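Local coordinates for protein nitrite oxidoreductase subunit B (Kuenenia stuttgartiensis, PDB 7B04) that probably passes electrons through a chain of iron-sulfur clusters as the electron-transfer subunit of the anammox nitrite:nitrate oxidoreductase, at residues 86-91 against 109-114; 253-258 against 266-271; 346-351 against 389-394. All blocks are in the same frame, centred on the assembly; numbering follows the deposited sequence.

Overall arrangement
Along the chain the three contacts follow in series, each closing before the next opens. Contact 1 is the antiparallel pair of strands 89-91 and 110-111, and its centre lies about 32 Å from that of contact 2 and about 40 Å from that of contact 3, on the opposite side of the chain's centre. Contact 2 packs the segment leading into helix 257-260 against strand 267-272, an edge strand, within this chain, of a four-stranded mixed sheet, between two [4Fe-4S] clusters. Contact 3, its centre about 11 Å from that of contact 2, joins the loop before strand 354-358 to strand 389-394 of the C-terminal antiparallel sheet. The Glu255-Arg346 salt bridge ties contacts 2 and 3 together, linking cluster-binding and C-terminal regions.

Contact 1. Residues 86-91 against 109-114; sequences PDNIWY and GTYEGD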
# COMPACT_ATOMS: atom_id res chain seq x y z
N PRO A 86 15.74 -26.42 27.24
CA PRO A 86 15.64 -25.66 28.49
C PRO A 86 16.92 -24.93 28.87
O PRO A 86 16.89 -24.12 29.81
CB PRO A 86 15.30 -26.74 29.54
CG PRO A 86 14.75 -27.88 28.74
CD PRO A 86 15.49 -27.86 27.44
N ASP A 87 18.03 -25.18 28.18
CA ASP A 87 19.30 -24.54 28.48
C ASP A 87 19.55 -23.27 27.67
O ASP A 87 20.62 -22.67 27.81
CB ASP A 87 20.45 -25.52 28.23
CG ASP A 87 20.69 -26.44 29.41
OD1 ASP A 87 20.87 -25.94 30.53
OD2 ASP A 87 20.71 -27.67 29.20
N ASN A 88 18.59 -22.83 26.86
CA ASN A 88 18.73 -21.61 26.07
C ASN A 88 18.42 -20.44 27.00
O ASN A 88 17.27 -20.01 27.13
CB ASN A 88 17.81 -21.63 24.86
CG ASN A 88 18.19 -22.70 23.85
OD1 ASN A 88 19.21 -23.37 23.99
ND2 ASN A 88 17.36 -22.87 22.83
N ILE A 89 19.45 -19.92 27.66
CA ILE A 89 19.29 -18.90 28.68
C ILE A 89 20.43 -17.89 28.58
O ILE A 89 21.58 -18.26 28.34
CB ILE A 89 19.27 -19.53 30.10
CG1 ILE A 89 18.12 -20.53 30.24
CG2 ILE A 89 19.18 -18.47 31.18
CD1 ILE A 89 18.32 -21.53 31.36
N TRP A 90 20.09 -16.62 28.77
CA TRP A 90 21.07 -15.54 28.82
C TRP A 90 21.47 -15.28 30.27
O TRP A 90 20.65 -15.41 31.18
CB TRP A 90 20.50 -14.25 28.22
CG TRP A 90 20.32 -14.23 26.73
CD1 TRP A 90 19.22 -14.63 26.03
CD2 TRP A 90 21.26 -13.75 25.76
NE1 TRP A 90 19.42 -14.44 24.68
CE2 TRP A 90 20.67 -13.91 24.49
CE3 TRP A 90 22.55 -13.22 25.84
CZ2 TRP A 90 21.32 -13.55 23.32
CZ3 TRP A 90 23.20 -12.86 24.67
CH2 TRP A 90 22.58 -13.03 23.43
N TYR A 91 22.74 -14.92 30.47
CA TYR A 91 23.22 -14.49 31.79
C TYR A 91 23.82 -13.10 31.67
O TYR A 91 24.79 -12.90 30.93
CB TYR A 91 24.21 -15.48 32.42
CG TYR A 91 23.54 -16.77 32.83
CD1 TYR A 91 22.30 -16.72 33.47
CD2 TYR A 91 24.19 -18.00 32.76
CE1 TYR A 91 21.67 -17.87 33.89
CE2 TYR A 91 23.56 -19.16 33.20
CZ TYR A 91 22.30 -19.08 33.77
OH TYR A 91 21.64 -20.20 34.22
N GLY A 109 25.62 -9.93 27.44
CA GLY A 109 25.76 -10.97 28.44
C GLY A 109 26.37 -12.21 27.83
O GLY A 109 27.20 -12.12 26.92
N THR A 110 25.99 -13.39 28.33
CA THR A 110 26.46 -14.65 27.76
C THR A 110 25.29 -15.60 27.60
O THR A 110 24.60 -15.90 28.58
CB THR A 110 27.55 -15.27 28.63
OG1 THR A 110 28.58 -14.31 28.88
CG2 THR A 110 28.16 -16.47 27.92
N TYR A 111 25.07 -16.06 26.38
CA TYR A 111 24.01 -17.02 26.06
C TYR A 111 24.63 -18.41 26.09
O TYR A 111 25.54 -18.70 25.31
CB TYR A 111 23.41 -16.69 24.70
CG TYR A 111 22.38 -17.66 24.15
CD1 TYR A 111 21.12 -17.78 24.72
CD2 TYR A 111 22.66 -18.43 23.02
CE1 TYR A 111 20.17 -18.65 24.20
CE2 TYR A 111 21.72 -19.30 22.50
CZ TYR A 111 20.48 -19.41 23.09
OH TYR A 111 19.56 -20.28 22.56
N GLU A 112 24.13 -19.27 26.97
CA GLU A 112 24.68 -20.61 27.15
C GLU A 112 23.90 -21.66 26.39
O GLU A 112 24.11 -22.86 26.61
CB GLU A 112 24.74 -20.97 28.64
CG GLU A 112 25.25 -19.86 29.55
CD GLU A 112 26.77 -19.78 29.60
OE1 GLU A 112 27.44 -20.56 28.89
OE2 GLU A 112 27.29 -18.92 30.34
N GLY A 113 23.00 -21.25 25.50
CA GLY A 113 22.30 -22.18 24.64
C GLY A 113 23.08 -22.49 23.38
O GLY A 113 24.05 -21.81 23.03
N ASP A 114 22.64 -23.53 22.69
CA ASP A 114 23.33 -24.01 21.50
C ASP A 114 22.85 -23.29 20.25
O ASP A 114 21.65 -23.08 20.06
CB ASP A 114 23.12 -25.52 21.33
CG ASP A 114 23.67 -26.32 22.50
OD1 ASP A 114 24.54 -25.80 23.22
OD2 ASP A 114 23.22 -27.47 22.68
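Tyr111 and Trp90, paired across a two-stranded antiparallel sheet, bury much of the surface here, and Tyr91 on the other face adds a comparable share. Trp90 and Tyr111 form a non-hydrogen-bonded pair whose side chains lie on one face. CG of Tyr111 is anti to its backbone N (chi1 174°), and the far side of the ring, CE1, CZ and OH, comes up against Asn88, while its CB sits over the six-membered ring of Trp90, 3.6 Å from the centroid and 6° off the normal, a CH-pi contact. The two aromatic systems themselves meet obliquely, and Tyr111 CD1 lies 3.7 Å from Trp90 NE1. Tyr111 OH packs against CB and CG of Asn88, whose ND2 is hydrogen-bonded to Ile83 O. Tyr91 and Thr110 are the hydrogen-bonded pair: Tyr91 N donates to Thr110 O at 2.8 Å, and Thr110 N returns a bond to Tyr91 O at 2.9 Å. On that face the side chains of Tyr91 and Glu112 cross at about a right angle, Tyr91 CD2 lying 3.9 Å from Glu112 CG. Subunit A extends the sheet through a parallel ladder with Ile89 and Trp90. Just past strand 110-111, Glu112 N donates to Ile89 O at 3.1 Å, the N-H...O angle being 169°.

Contact 2. Residues 253-258 against 266-271; sequences PMETRC and IRLQGF. With SF4 (iron/sulfur cluster), chain Y; SF4 (iron/sulfur cluster), chain B.
Gln269 reaches from strand 267-272 to the extended segment leading into helix 257-260, within a dicluster ferredoxin-type region whose two segments border separate [4Fe-4S] clusters. Its CB lies 3.7 Å from Glu255 OE1, the two side chains sliding past each other in opposite directions; that carboxylate oxygen is held in a salt bridge by Arg346. CG is anti to the backbone N (chi1 -169°), and the bend at chi2 (-105°) sets the direction of CD, which lies 4.0 Å from Thr256 N. At the tip, OE1 accepts the Thr256 N-H at 2.8 Å, the donor lying nearly along the C=O axis, while NE2 bonds back to Gly270 O of its own strand. The amide is therefore held at both ends. An alanine here would probably leave Thr256 N without its acceptor and loosen the segment beside the cluster, since the side chain beyond CB would be gone. The same segment carries Thr256, whose OG1 lies 2.8 Å from FE4 of the cluster that Cys258 ligates. Across from it, Arg267 sends NH2 to Cys258 O in a weak bond near the guanidinium plane, with NH1 3.5 Å from S1 of the other cluster. In the first cluster, the one beside Thr256, Cys258 SG binds the iron FE3 at 2.3 Å.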
# COMPACT_ATOMS: atom_id res chain seq x y z
N PRO A 253 30.04 6.16 -1.78
CA PRO A 253 29.21 5.01 -1.40
C PRO A 253 27.79 5.45 -1.08
O PRO A 253 27.56 6.38 -0.32
CB PRO A 253 29.93 4.46 -0.16
CG PRO A 253 31.34 4.89 -0.33
CD PRO A 253 31.28 6.24 -0.98
N MET A 254 26.83 4.75 -1.69
CA MET A 254 25.42 5.07 -1.57
C MET A 254 24.72 3.99 -0.77
O MET A 254 25.07 2.81 -0.88
CB MET A 254 24.78 5.18 -2.96
CG MET A 254 23.31 5.54 -3.00
SD MET A 254 22.78 5.80 -4.71
CE MET A 254 21.13 6.45 -4.47
N GLU A 255 23.74 4.38 0.05
CA GLU A 255 23.02 3.38 0.82
C GLU A 255 22.30 2.45 -0.13
O GLU A 255 21.94 2.82 -1.25
CB GLU A 255 22.03 4.04 1.78
CG GLU A 255 22.65 5.01 2.78
CD GLU A 255 21.73 5.35 3.94
OE1 GLU A 255 20.64 4.75 4.02
OE2 GLU A 255 22.09 6.21 4.77
N THR A 256 22.08 1.22 0.33
CA THR A 256 21.47 0.24 -0.56
C THR A 256 20.05 0.67 -0.91
O THR A 256 19.42 1.50 -0.25
CB THR A 256 21.49 -1.17 0.04
OG1 THR A 256 21.02 -2.11 -0.94
CG2 THR A 256 20.61 -1.27 1.21
N ARG A 257 19.57 0.07 -1.99
CA ARG A 257 18.32 0.50 -2.61
C ARG A 257 17.12 0.35 -1.67
O ARG A 257 16.21 1.18 -1.68
CB ARG A 257 18.11 -0.29 -3.89
CG ARG A 257 16.97 0.24 -4.64
CD ARG A 257 17.14 0.25 -6.11
NE ARG A 257 15.82 0.42 -6.68
CZ ARG A 257 15.13 1.56 -6.59
NH1 ARG A 257 13.91 1.63 -7.09
NH2 ARG A 257 15.67 2.65 -6.03
N CYS A 258 17.10 -0.71 -0.85
CA CYS A 258 15.99 -0.87 0.08
C CYS A 258 16.07 0.12 1.24
O CYS A 258 15.03 0.54 1.76
CB CYS A 258 15.95 -2.31 0.61
SG CYS A 258 17.37 -2.79 1.60
N ILE A 266 12.92 5.05 9.18
CA ILE A 266 13.26 4.14 10.27
C ILE A 266 14.64 3.51 10.15
O ILE A 266 15.19 3.06 11.16
CB ILE A 266 12.20 3.03 10.40
CG1 ILE A 266 12.52 1.85 9.49
CG2 ILE A 266 10.82 3.56 10.06
CD1 ILE A 266 11.84 0.57 9.89
N ARG A 267 15.23 3.46 8.95
CA ARG A 267 16.45 2.71 8.72
C ARG A 267 17.58 3.64 8.30
O ARG A 267 17.38 4.51 7.44
CB ARG A 267 16.26 1.59 7.69
CG ARG A 267 15.62 2.02 6.43
CD ARG A 267 15.47 0.88 5.44
NE ARG A 267 14.75 -0.28 5.95
CZ ARG A 267 14.45 -1.34 5.20
NH1 ARG A 267 13.79 -2.36 5.72
NH2 ARG A 267 14.83 -1.38 3.93
N LEU A 268 18.74 3.46 8.92
CA LEU A 268 19.97 4.15 8.55
C LEU A 268 21.02 3.09 8.25
O LEU A 268 21.28 2.21 9.08
CB LEU A 268 20.45 5.07 9.67
CG LEU A 268 21.71 5.89 9.40
CD1 LEU A 268 21.40 7.07 8.50
CD2 LEU A 268 22.36 6.34 10.70
N GLN A 269 21.62 3.16 7.06
CA GLN A 269 22.57 2.16 6.61
C GLN A 269 23.97 2.75 6.55
O GLN A 269 24.16 3.87 6.05
CB GLN A 269 22.17 1.62 5.24
CG GLN A 269 22.95 0.39 4.81
CD GLN A 269 23.99 0.71 3.75
OE1 GLN A 269 23.66 0.88 2.58
NE2 GLN A 269 25.25 0.76 4.16
N GLY A 270 24.94 1.99 7.05
CA GLY A 270 26.33 2.41 7.05
C GLY A 270 27.27 1.23 7.25
O GLY A 270 27.06 0.16 6.68
N PHE A 271 28.31 1.42 8.06
CA PHE A 271 29.23 0.35 8.39
C PHE A 271 29.52 0.36 9.88
O PHE A 271 29.50 1.41 10.53
CB PHE A 271 30.54 0.47 7.60
CG PHE A 271 30.34 0.45 6.11
CD1 PHE A 271 30.10 -0.74 5.44
CD2 PHE A 271 30.39 1.62 5.38
CE1 PHE A 271 29.92 -0.76 4.07
CE2 PHE A 271 30.21 1.61 4.01
CZ PHE A 271 29.98 0.42 3.36
FE1 SF4 Y . 17.40 -5.79 -2.29
FE2 SF4 Y . 19.19 -6.70 -0.43
FE3 SF4 Y . 17.74 -4.43 0.06
FE4 SF4 Y . 19.71 -4.40 -1.83
S1 SF4 Y . 19.97 -4.73 0.41
S2 SF4 Y . 17.61 -3.54 -2.03
S3 SF4 Y . 19.53 -6.51 -2.68
S4 SF4 Y . 16.93 -6.55 -0.19
FE1 SF4 B . 7.90 1.28 5.12
FE2 SF4 B . 9.84 -0.61 4.73
FE3 SF4 B . 8.92 -0.10 7.25
FE4 SF4 B . 10.46 1.75 5.95
S1 SF4 B . 11.09 -0.33 6.61
S2 SF4 B . 8.54 2.15 7.12
S3 SF4 B . 9.75 1.47 3.80
S4 SF4 B . 7.73 -0.96 5.51

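Contact 3. Residues 346-351 against 389-394; sequences RMTQTI and EVVRTT
Met347 and Thr348 meet Val391 at the centre of this contact, in which a loop without regular secondary structure runs antiparallel to strand 389-394, the end-to-end directions being 175° apart. Met347 CB lies 3.6 Å from Val391 CG2. That methyl is anti to its own backbone N and is shared with Thr348, whose CB lies 3.8 Å from it. Thr348 CG2 also packs on Val391 CB at 3.7 Å, the two side chains crossing obliquely. Thr348 OG1 is anti to the backbone N (chi1 -176°), which places CG2 between the backbone N and the carbonyl carbon, where it meets the valine. Toward one end, Met347 CG approaches Thr393 CG2 at 3.9 Å, the side chains crossing at about a right angle; toward the other, Thr350 CG2 and Val390 CG1 are a looser pair at 4.4 Å.

In the next shell, Thr350 N donates a weak hydrogen bond to Thr348 OG1 within the loop. Subunit A secures both sides of the contact: its Asn109 bonds Thr393 OG1, and its Arg108 and Asn111 bond Met347 O. Two consecutive residues, Val390 and Val391, face Gly382 in a classic beta bulge, and both direct their CB atoms toward the loop.

Strand 389-394 pairs antiparallel with strand 371-383 of the C-terminal sheet. The loop bridges helix 336-342 and strand 354-358, and through Arg346 and Gln349 it also reaches Glu255, next to helix 257-260.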
# COMPACT_ATOMS: atom_id res chain seq x y z
N ARG A 346 17.44 8.82 6.95
CA ARG A 346 16.78 9.04 5.66
C ARG A 346 16.70 10.53 5.30
O ARG A 346 15.69 11.01 4.79
CB ARG A 346 15.38 8.41 5.64
CG ARG A 346 15.40 6.89 5.64
CD ARG A 346 15.48 6.32 4.23
NE ARG A 346 16.70 6.71 3.53
CZ ARG A 346 17.91 6.24 3.79
NH1 ARG A 346 18.96 6.67 3.09
NH2 ARG A 346 18.09 5.34 4.75
N MET A 347 17.78 11.26 5.58
CA MET A 347 17.89 12.63 5.12
C MET A 347 18.66 12.75 3.81
O MET A 347 18.47 13.72 3.08
CB MET A 347 18.56 13.50 6.19
CG MET A 347 17.76 13.61 7.48
SD MET A 347 16.11 14.29 7.19
CE MET A 347 15.24 13.77 8.66
N THR A 348 19.51 11.77 3.50
CA THR A 348 20.23 11.71 2.24
C THR A 348 20.35 10.25 1.83
O THR A 348 20.14 9.34 2.63
CB THR A 348 21.62 12.34 2.35
OG1 THR A 348 22.25 12.34 1.06
CG2 THR A 348 22.49 11.57 3.33
N GLN A 349 20.70 10.04 0.56
CA GLN A 349 20.96 8.69 0.07
C GLN A 349 22.43 8.32 0.15
O GLN A 349 22.77 7.14 -0.02
CB GLN A 349 20.46 8.53 -1.37
CG GLN A 349 20.65 9.75 -2.26
CD GLN A 349 19.71 9.74 -3.45
OE1 GLN A 349 18.94 8.80 -3.64
NE2 GLN A 349 19.77 10.79 -4.26
N THR A 350 23.32 9.28 0.40
CA THR A 350 24.74 8.99 0.51
C THR A 350 25.04 8.47 1.91
O THR A 350 24.51 8.97 2.91
CB THR A 350 25.56 10.25 0.23
OG1 THR A 350 25.22 10.77 -1.06
CG2 THR A 350 27.05 9.94 0.27
N ILE A 351 25.91 7.46 1.99
CA ILE A 351 26.26 6.88 3.28
C ILE A 351 27.07 7.89 4.08
O ILE A 351 28.00 8.52 3.56
CB ILE A 351 27.03 5.56 3.10
CG1 ILE A 351 26.15 4.52 2.40
CG2 ILE A 351 27.50 5.03 4.44
CD1 ILE A 351 26.90 3.27 1.99
N GLU A 389 31.25 17.12 4.28
CA GLU A 389 29.84 17.17 4.71
C GLU A 389 28.98 16.71 3.54
O GLU A 389 29.22 17.16 2.44
CB GLU A 389 29.51 18.59 5.13
CG GLU A 389 28.04 18.86 5.28
CD GLU A 389 27.71 20.09 6.08
OE1 GLU A 389 28.61 20.64 6.64
OE2 GLU A 389 26.56 20.49 6.11
N VAL A 390 28.01 15.85 3.79
CA VAL A 390 27.10 15.31 2.79
C VAL A 390 25.64 15.55 3.13
O VAL A 390 24.78 15.46 2.24
CB VAL A 390 27.37 13.81 2.57
CG1 VAL A 390 28.77 13.60 2.01
CG2 VAL A 390 27.21 13.06 3.87
N VAL A 391 25.31 15.87 4.39
CA VAL A 391 23.93 16.04 4.81
C VAL A 391 23.89 16.97 6.01
O VAL A 391 24.86 17.07 6.77
CB VAL A 391 23.28 14.67 5.12
CG1 VAL A 391 23.84 14.09 6.42
CG2 VAL A 391 21.76 14.79 5.19
N ARG A 392 22.76 17.66 6.18
CA ARG A 392 22.54 18.50 7.34
C ARG A 392 21.04 18.77 7.47
O ARG A 392 20.36 18.99 6.47
CB ARG A 392 23.31 19.82 7.22
CG ARG A 392 22.93 20.86 8.26
CD ARG A 392 23.71 22.15 8.07
NE ARG A 392 25.14 21.97 8.30
CZ ARG A 392 26.00 22.97 8.47
NH1 ARG A 392 25.57 24.22 8.46
NH2 ARG A 392 27.28 22.72 8.68
N THR A 393 20.54 18.75 8.71
CA THR A 393 19.14 19.05 8.96
C THR A 393 18.98 19.50 10.41
O THR A 393 19.88 19.33 11.24
CB THR A 393 18.24 17.84 8.67
OG1 THR A 393 16.87 18.25 8.70
CG2 THR A 393 18.46 16.75 9.70
N THR A 394 17.82 20.09 10.69
CA THR A 394 17.47 20.56 12.02
C THR A 394 16.52 19.59 12.70
O THR A 394 15.82 18.81 12.05
CB THR A 394 16.83 21.95 11.96
OG1 THR A 394 15.64 21.90 11.18
CG2 THR A 394 17.80 22.96 11.34